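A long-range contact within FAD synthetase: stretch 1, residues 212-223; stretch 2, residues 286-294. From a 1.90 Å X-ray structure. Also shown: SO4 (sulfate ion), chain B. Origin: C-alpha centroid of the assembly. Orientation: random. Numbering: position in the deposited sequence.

Stretch 1 212-223: PICGLYGKGFTS
Stretch 2, residues 286-294: NYYPGWYLV

Glycines carry the centre of this contact: where backbone meets backbone at Gly220 and Gly290, a side chain would not fit. Gly220 (phi/psi 105/-3) lies nearest Pro289, CA to CA 4.3 Å; an ideal CB on it would fall 2.7 Å from Tyr287 CB, and its backbone angles by themselves call for glycine. An ideal CB on Gly290 (-54/-33) would point toward stretch 1 and stand 2.3 Å from Phe221 O.

A single hydrogen bond joins the stretches, Gly290 N to Tyr217 O, 2.9 Å and nearly straight at 169°. Tyr217 O also accepts from Gly220 N within its own stretch, at 3.2 Å, so it ties the turn of stretch 1 to the start of the 3-10 segment 290-292. Three CA-H...O contacts accompany it: Pro289 CA to Tyr217 O 3.4 Å, Gly220 CA to Tyr288 O 3.1 Å and Gly290 CA to Phe221 O 3.3 Å. Tyr288 O and Phe221 O have no hydrogen-bond partner in the model.

Stretch 1 makes a weakly bonded helix at about 215-218, capped by Cys214 (chi1 t), whose SG weakly accepts from Leu216 N at 3.7 Å. In stretch 2, Leu293 N bonds Gly290 O at 2.8 Å and Tyr292 N bonds Pro289 O at 3.0 Å.

Apolar side chains add to the backbone contacts. Trp291 (chi1 p, chi2 92°) leaves its backbone sideways, but its indole end comes nearer: CZ3 lies 3.7 Å from Ile213 CD1 (chi1 p, chi2 t) and 4.1 Å from Tyr217 CB, while CH2 lies 3.9 Å from Gly218 CA. Thr222 (chi1 p) places CG2 3.8 Å from Leu293 CB. The Tyr217 ring (chi1 m) leads away, and its OH donates to sulfate O3 at 2.6 Å.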

ATOM      1  N   PRO A 212      -7.994  -3.977  -7.067  1.00 13.74           N
ATOM      2  CA  PRO A 212      -9.032  -3.137  -6.470  1.00 13.65           C
ATOM      3  C   PRO A 212      -8.395  -2.188  -5.465  1.00 13.31           C
ATOM      4  O   PRO A 212      -7.493  -2.577  -4.763  1.00 13.57           O
ATOM      5  CB  PRO A 212      -9.935  -4.149  -5.749  1.00 19.22           C
ATOM      6  CG  PRO A 212      -9.053  -5.364  -5.492  1.00 18.24           C
ATOM      7  CD  PRO A 212      -7.990  -5.361  -6.537  1.00 18.48           C
ATOM      8  N   ILE A 213      -8.861  -0.961  -5.397  1.00 13.31           N
ATOM      9  CA  ILE A 213      -8.281   0.007  -4.475  1.00 17.78           C
ATOM     10  C   ILE A 213      -9.389   0.602  -3.606  1.00 13.64           C
ATOM     11  O   ILE A 213     -10.557   0.622  -3.994  1.00 13.69           O
ATOM     12  CB  ILE A 213      -7.542   1.138  -5.215  1.00 22.17           C
ATOM     13  CG1 ILE A 213      -8.527   2.052  -5.932  1.00 19.30           C
ATOM     14  CG2 ILE A 213      -6.546   0.574  -6.211  1.00 16.03           C
ATOM     15  CD1 ILE A 213      -7.855   3.306  -6.492  1.00 22.74           C
ATOM     16  N   CYS A 214      -9.017   1.075  -2.430  1.00  9.16           N
ATOM     17  CA  CYS A 214     -10.009   1.512  -1.477  1.00 12.69           C
ATOM     18  C   CYS A 214     -10.937   2.526  -2.140  1.00  9.32           C
ATOM     19  O   CYS A 214     -10.479   3.492  -2.739  1.00 10.15           O
ATOM     20  CB  CYS A 214      -9.343   2.138  -0.247  1.00 10.74           C
ATOM     21  SG  CYS A 214     -10.610   2.548   1.005  1.00 12.29           S
ATOM     22  N   GLY A 215     -12.244   2.327  -2.012  1.00  8.55           N
ATOM     23  CA  GLY A 215     -13.195   3.185  -2.704  1.00 12.41           C
ATOM     24  C   GLY A 215     -13.129   4.636  -2.234  1.00 13.65           C
ATOM     25  O   GLY A 215     -13.537   5.522  -2.967  1.00 15.69           O
ATOM     26  N   LEU A 216     -12.613   4.895  -1.032  1.00  8.45           N
ATOM     27  CA  LEU A 216     -12.464   6.286  -0.593  1.00 11.17           C
ATOM     28  C   LEU A 216     -11.678   7.134  -1.607  1.00 13.22           C
ATOM     29  O   LEU A 216     -11.964   8.328  -1.774  1.00 13.61           O
ATOM     30  CB  LEU A 216     -11.790   6.371   0.779  1.00 12.35           C
ATOM     31  CG  LEU A 216     -12.499   5.598   1.905  1.00 23.42           C
ATOM     32  CD1 LEU A 216     -11.780   5.831   3.222  1.00 26.91           C
ATOM     33  CD2 LEU A 216     -13.973   5.995   2.018  1.00 20.73           C
ATOM     34  N   TYR A 217     -10.675   6.550  -2.270  1.00 11.08           N
ATOM     35  CA  TYR A 217      -9.896   7.324  -3.254  1.00 15.28           C
ATOM     36  C   TYR A 217     -10.788   7.783  -4.422  1.00 16.02           C
ATOM     37  O   TYR A 217     -10.607   8.866  -4.982  1.00 14.28           O
ATOM     38  CB  TYR A 217      -8.683   6.510  -3.769  1.00 12.60           C
ATOM     39  CG  TYR A 217      -7.713   6.189  -2.655  1.00 11.29           C
ATOM     40  CD1 TYR A 217      -7.104   7.206  -1.912  1.00  9.92           C
ATOM     41  CD2 TYR A 217      -7.425   4.865  -2.314  1.00 11.34           C
ATOM     42  CE1 TYR A 217      -6.212   6.898  -0.874  1.00 12.11           C
ATOM     43  CE2 TYR A 217      -6.551   4.545  -1.262  1.00  7.69           C
ATOM     44  CZ  TYR A 217      -5.944   5.560  -0.558  1.00 10.09           C
ATOM     45  OH  TYR A 217      -5.104   5.226   0.495  1.00 10.37           O
ATOM     46  N   GLY A 218     -11.751   6.950  -4.793  1.00 11.71           N
ATOM     47  CA  GLY A 218     -12.708   7.328  -5.819  1.00 17.13           C
ATOM     48  C   GLY A 218     -13.538   8.556  -5.437  1.00 19.13           C
ATOM     49  O   GLY A 218     -14.044   9.247  -6.305  1.00 23.04           O
ATOM     50  N   LYS A 219     -13.670   8.830  -4.146  1.00 17.22           N
ATOM     51  CA  LYS A 219     -14.445   9.988  -3.675  1.00 14.35           C
ATOM     52  C   LYS A 219     -13.605  11.254  -3.413  1.00 21.30           C
ATOM     53  O   LYS A 219     -14.111  12.255  -2.880  1.00 21.34           O
ATOM     54  CB  LYS A 219     -15.202   9.634  -2.402  1.00 16.65           C
ATOM     55  CG  LYS A 219     -16.208   8.480  -2.556  1.00 21.69           C
ATOM     56  CD  LYS A 219     -17.238   8.739  -3.666  1.00 27.67           C
ATOM     57  CE  LYS A 219     -18.302   9.741  -3.214  1.00 43.18           C
ATOM     58  NZ  LYS A 219     -19.583   9.618  -3.993  1.00 42.67           N
ATOM     59  N   GLY A 220     -12.327  11.225  -3.782  1.00 15.47           N
ATOM     60  CA  GLY A 220     -11.495  12.417  -3.620  1.00 13.53           C
ATOM     61  C   GLY A 220     -10.510  12.389  -2.475  1.00 13.30           C
ATOM     62  O   GLY A 220      -9.747  13.334  -2.304  1.00 15.41           O
ATOM     63  N   PHE A 221     -10.501  11.320  -1.671  1.00 11.48           N
ATOM     64  CA  PHE A 221      -9.442  11.184  -0.687  1.00 16.37           C
ATOM     65  C   PHE A 221      -8.101  11.019  -1.399  1.00 14.30           C
ATOM     66  O   PHE A 221      -8.026  10.341  -2.429  1.00 11.23           O
ATOM     67  CB  PHE A 221      -9.708   9.982   0.252  1.00  9.09           C
ATOM     68  CG  PHE A 221     -10.815  10.236   1.259  1.00 15.51           C
ATOM     69  CD1 PHE A 221     -10.517  10.489   2.594  1.00 19.24           C
ATOM     70  CD2 PHE A 221     -12.136  10.253   0.865  1.00 14.62           C
ATOM     71  CE1 PHE A 221     -11.528  10.736   3.515  1.00 25.39           C
ATOM     72  CE2 PHE A 221     -13.141  10.495   1.783  1.00 18.26           C
ATOM     73  CZ  PHE A 221     -12.837  10.740   3.101  1.00 20.33           C
ATOM     74  N   THR A 222      -7.046  11.628  -0.850  1.00 11.87           N
ATOM     75  CA  THR A 222      -5.679  11.360  -1.312  1.00 17.19           C
ATOM     76  C   THR A 222      -4.831  10.779  -0.181  1.00 14.27           C
ATOM     77  O   THR A 222      -3.679  10.403  -0.358  1.00 13.03           O
ATOM     78  CB  THR A 222      -4.998  12.646  -1.815  1.00 14.05           C
ATOM     79  OG1 THR A 222      -4.993  13.615  -0.752  1.00 10.11           O
ATOM     80  CG2 THR A 222      -5.720  13.173  -3.043  1.00 13.62           C
ATOM     81  N   SER A 223      -5.405  10.760   0.999  1.00 12.61           N
ATOM     82  CA  SER A 223      -4.721  10.256   2.181  1.00 15.94           C
ATOM     83  C   SER A 223      -5.844   9.813   3.099  1.00 18.14           C
ATOM     84  O   SER A 223      -6.823  10.550   3.266  1.00 15.76           O
ATOM     85  CB  SER A 223      -3.916  11.391   2.833  1.00 18.82           C
ATOM     86  OG  SER A 223      -3.228  10.942   3.984  1.00 22.90           O
ATOM     87  N   ASN A 286     -18.720  16.318  -5.377  1.00 41.50           N
ATOM     88  CA  ASN A 286     -18.045  17.513  -5.870  1.00 42.16           C
ATOM     89  C   ASN A 286     -16.517  17.391  -5.889  1.00 34.42           C
ATOM     90  O   ASN A 286     -15.821  18.409  -5.865  1.00 27.64           O
ATOM     91  CB  ASN A 286     -18.433  18.730  -5.020  1.00 36.11           C
ATOM     92  CG  ASN A 286     -17.943  20.063  -5.628  1.00 40.05           C
ATOM     93  OD1 ASN A 286     -17.913  20.234  -6.851  1.00 37.91           O
ATOM     94  ND2 ASN A 286     -17.553  21.006  -4.763  1.00 42.27           N
ATOM     95  N   TYR A 287     -15.994  16.159  -5.917  1.00 35.70           N
ATOM     96  CA  TYR A 287     -14.539  15.945  -5.895  1.00 28.48           C
ATOM     97  C   TYR A 287     -14.037  15.000  -6.982  1.00 29.10           C
ATOM     98  O   TYR A 287     -14.609  13.936  -7.206  1.00 29.16           O
ATOM     99  CB  TYR A 287     -14.095  15.391  -4.541  1.00 28.17           C
ATOM    100  CG  TYR A 287     -14.257  16.352  -3.405  1.00 24.08           C
ATOM    101  CD1 TYR A 287     -13.212  17.195  -3.032  1.00 26.61           C
ATOM    102  CD2 TYR A 287     -15.462  16.441  -2.708  1.00 28.12           C
ATOM    103  CE1 TYR A 287     -13.342  18.098  -1.981  1.00 27.44           C
ATOM    104  CE2 TYR A 287     -15.608  17.343  -1.646  1.00 39.13           C
ATOM    105  CZ  TYR A 287     -14.545  18.176  -1.298  1.00 38.38           C
ATOM    106  OH  TYR A 287     -14.668  19.065  -0.251  1.00 34.57           O
ATOM    107  N   TYR A 288     -12.963  15.403  -7.656  1.00 22.39           N
ATOM    108  CA  TYR A 288     -12.209  14.508  -8.514  1.00 23.43           C
ATOM    109  C   TYR A 288     -11.594  13.380  -7.676  1.00 15.52           C
ATOM    110  O   TYR A 288     -11.264  13.571  -6.521  1.00 20.35           O
ATOM    111  CB  TYR A 288     -11.077  15.250  -9.214  1.00 22.58           C
ATOM    112  CG  TYR A 288     -11.529  16.195 -10.316  1.00 29.14           C
ATOM    113  CD1 TYR A 288     -11.596  15.767 -11.637  1.00 35.78           C
ATOM    114  CD2 TYR A 288     -11.851  17.512 -10.039  1.00 29.27           C
ATOM    115  CE1 TYR A 288     -11.987  16.620 -12.654  1.00 42.88           C
ATOM    116  CE2 TYR A 288     -12.248  18.384 -11.056  1.00 30.68           C
ATOM    117  CZ  TYR A 288     -12.317  17.929 -12.355  1.00 43.24           C
ATOM    118  OH  TYR A 288     -12.710  18.779 -13.364  1.00 54.01           O
ATOM    119  N   PRO A 289     -11.445  12.206  -8.276  1.00 14.25           N
ATOM    120  CA  PRO A 289     -10.772  11.079  -7.612  1.00 16.97           C
ATOM    121  C   PRO A 289      -9.355  11.452  -7.193  1.00 14.88           C
ATOM    122  O   PRO A 289      -8.745  12.333  -7.794  1.00 12.99           O
ATOM    123  CB  PRO A 289     -10.745  10.001  -8.699  1.00 14.82           C
ATOM    124  CG  PRO A 289     -11.953  10.292  -9.531  1.00 23.96           C
ATOM    125  CD  PRO A 289     -12.079  11.813  -9.540  1.00 17.79           C
ATOM    126  N   GLY A 290      -8.837  10.764  -6.180  1.00 13.60           N
ATOM    127  CA  GLY A 290      -7.524  11.064  -5.632  1.00 13.73           C
ATOM    128  C   GLY A 290      -6.411  11.064  -6.666  1.00 12.00           C
ATOM    129  O   GLY A 290      -5.441  11.801  -6.530  1.00 13.48           O
ATOM    130  N   TRP A 291      -6.532  10.221  -7.684  1.00 11.61           N
ATOM    131  CA  TRP A 291      -5.461  10.058  -8.662  1.00 14.69           C
ATOM    132  C   TRP A 291      -5.374  11.263  -9.616  1.00 16.05           C
ATOM    133  O   TRP A 291      -4.544  11.299 -10.528  1.00 14.14           O
ATOM    134  CB  TRP A 291      -5.601   8.729  -9.439  1.00 15.46           C
ATOM    135  CG  TRP A 291      -6.968   8.417 -10.024  1.00 13.27           C
ATOM    136  CD1 TRP A 291      -7.422   8.734 -11.281  1.00 16.03           C
ATOM    137  CD2 TRP A 291      -8.010   7.668  -9.402  1.00 14.19           C
ATOM    138  NE1 TRP A 291      -8.706   8.267 -11.453  1.00 11.97           N
ATOM    139  CE2 TRP A 291      -9.087   7.601 -10.319  1.00 16.73           C
ATOM    140  CE3 TRP A 291      -8.155   7.067  -8.141  1.00 19.78           C
ATOM    141  CZ2 TRP A 291     -10.285   6.956 -10.020  1.00 17.68           C
ATOM    142  CZ3 TRP A 291      -9.353   6.419  -7.849  1.00 13.10           C
ATOM    143  CH2 TRP A 291     -10.394   6.367  -8.788  1.00 18.10           C
ATOM    144  N   TYR A 292      -6.218  12.255  -9.375  1.00 14.63           N
ATOM    145  CA  TYR A 292      -6.072  13.565 -10.027  1.00 17.11           C
ATOM    146  C   TYR A 292      -5.138  14.483  -9.248  1.00 20.95           C
ATOM    147  O   TYR A 292      -4.836  15.594  -9.704  1.00 20.01           O
ATOM    148  CB  TYR A 292      -7.435  14.261 -10.209  1.00 13.88           C
ATOM    149  CG  TYR A 292      -8.174  13.757 -11.414  1.00 20.02           C
ATOM    150  CD1 TYR A 292      -8.157  14.458 -12.611  1.00 23.41           C
ATOM    151  CD2 TYR A 292      -8.861  12.554 -11.367  1.00 25.05           C
ATOM    152  CE1 TYR A 292      -8.825  13.973 -13.734  1.00 27.09           C
ATOM    153  CE2 TYR A 292      -9.538  12.063 -12.480  1.00 25.71           C
ATOM    154  CZ  TYR A 292      -9.513  12.775 -13.652  1.00 23.73           C
ATOM    155  OH  TYR A 292     -10.171  12.265 -14.733  1.00 26.86           O
ATOM    156  N   LEU A 293      -4.689  14.050  -8.071  1.00  8.90           N
ATOM    157  CA  LEU A 293      -3.650  14.797  -7.380  1.00 14.89           C
ATOM    158  C   LEU A 293      -2.256  14.180  -7.603  1.00 21.38           C
ATOM    159  O   LEU A 293      -2.043  12.985  -7.368  1.00 16.76           O
ATOM    160  CB  LEU A 293      -3.938  14.899  -5.898  1.00 10.33           C
ATOM    161  CG  LEU A 293      -2.948  15.829  -5.208  1.00 14.87           C
ATOM    162  CD1 LEU A 293      -3.523  17.245  -5.213  1.00 24.48           C
ATOM    163  CD2 LEU A 293      -2.634  15.394  -3.793  1.00 18.45           C
ATOM    164  N   VAL A 294      -1.306  14.989  -8.079  1.00 12.10           N
ATOM    165  CA  VAL A 294       0.077  14.512  -8.241  1.00 11.89           C
ATOM    166  C   VAL A 294       1.070  15.330  -7.440  1.00 18.34           C
ATOM    167  O   VAL A 294       2.239  14.978  -7.359  1.00 17.10           O
ATOM    168  CB  VAL A 294       0.556  14.477  -9.707  1.00 18.01           C
ATOM    169  CG1 VAL A 294      -0.120  13.331 -10.453  1.00 17.36           C
ATOM    170  CG2 VAL A 294       0.354  15.831 -10.426  1.00 19.46           C
TER
HETATM  171  S   SO4 B1305      -2.650   6.687   2.437  1.00 22.60           S
HETATM  172  O1  SO4 B1305      -2.685   7.310   3.747  1.00 30.40           O
HETATM  173  O2  SO4 B1305      -2.708   5.241   2.623  1.00 37.29           O
HETATM  174  O3  SO4 B1305      -3.816   7.139   1.677  1.00 22.01           O
HETATM  175  O4  SO4 B1305      -1.378   6.970   1.784  1.00 24.98           O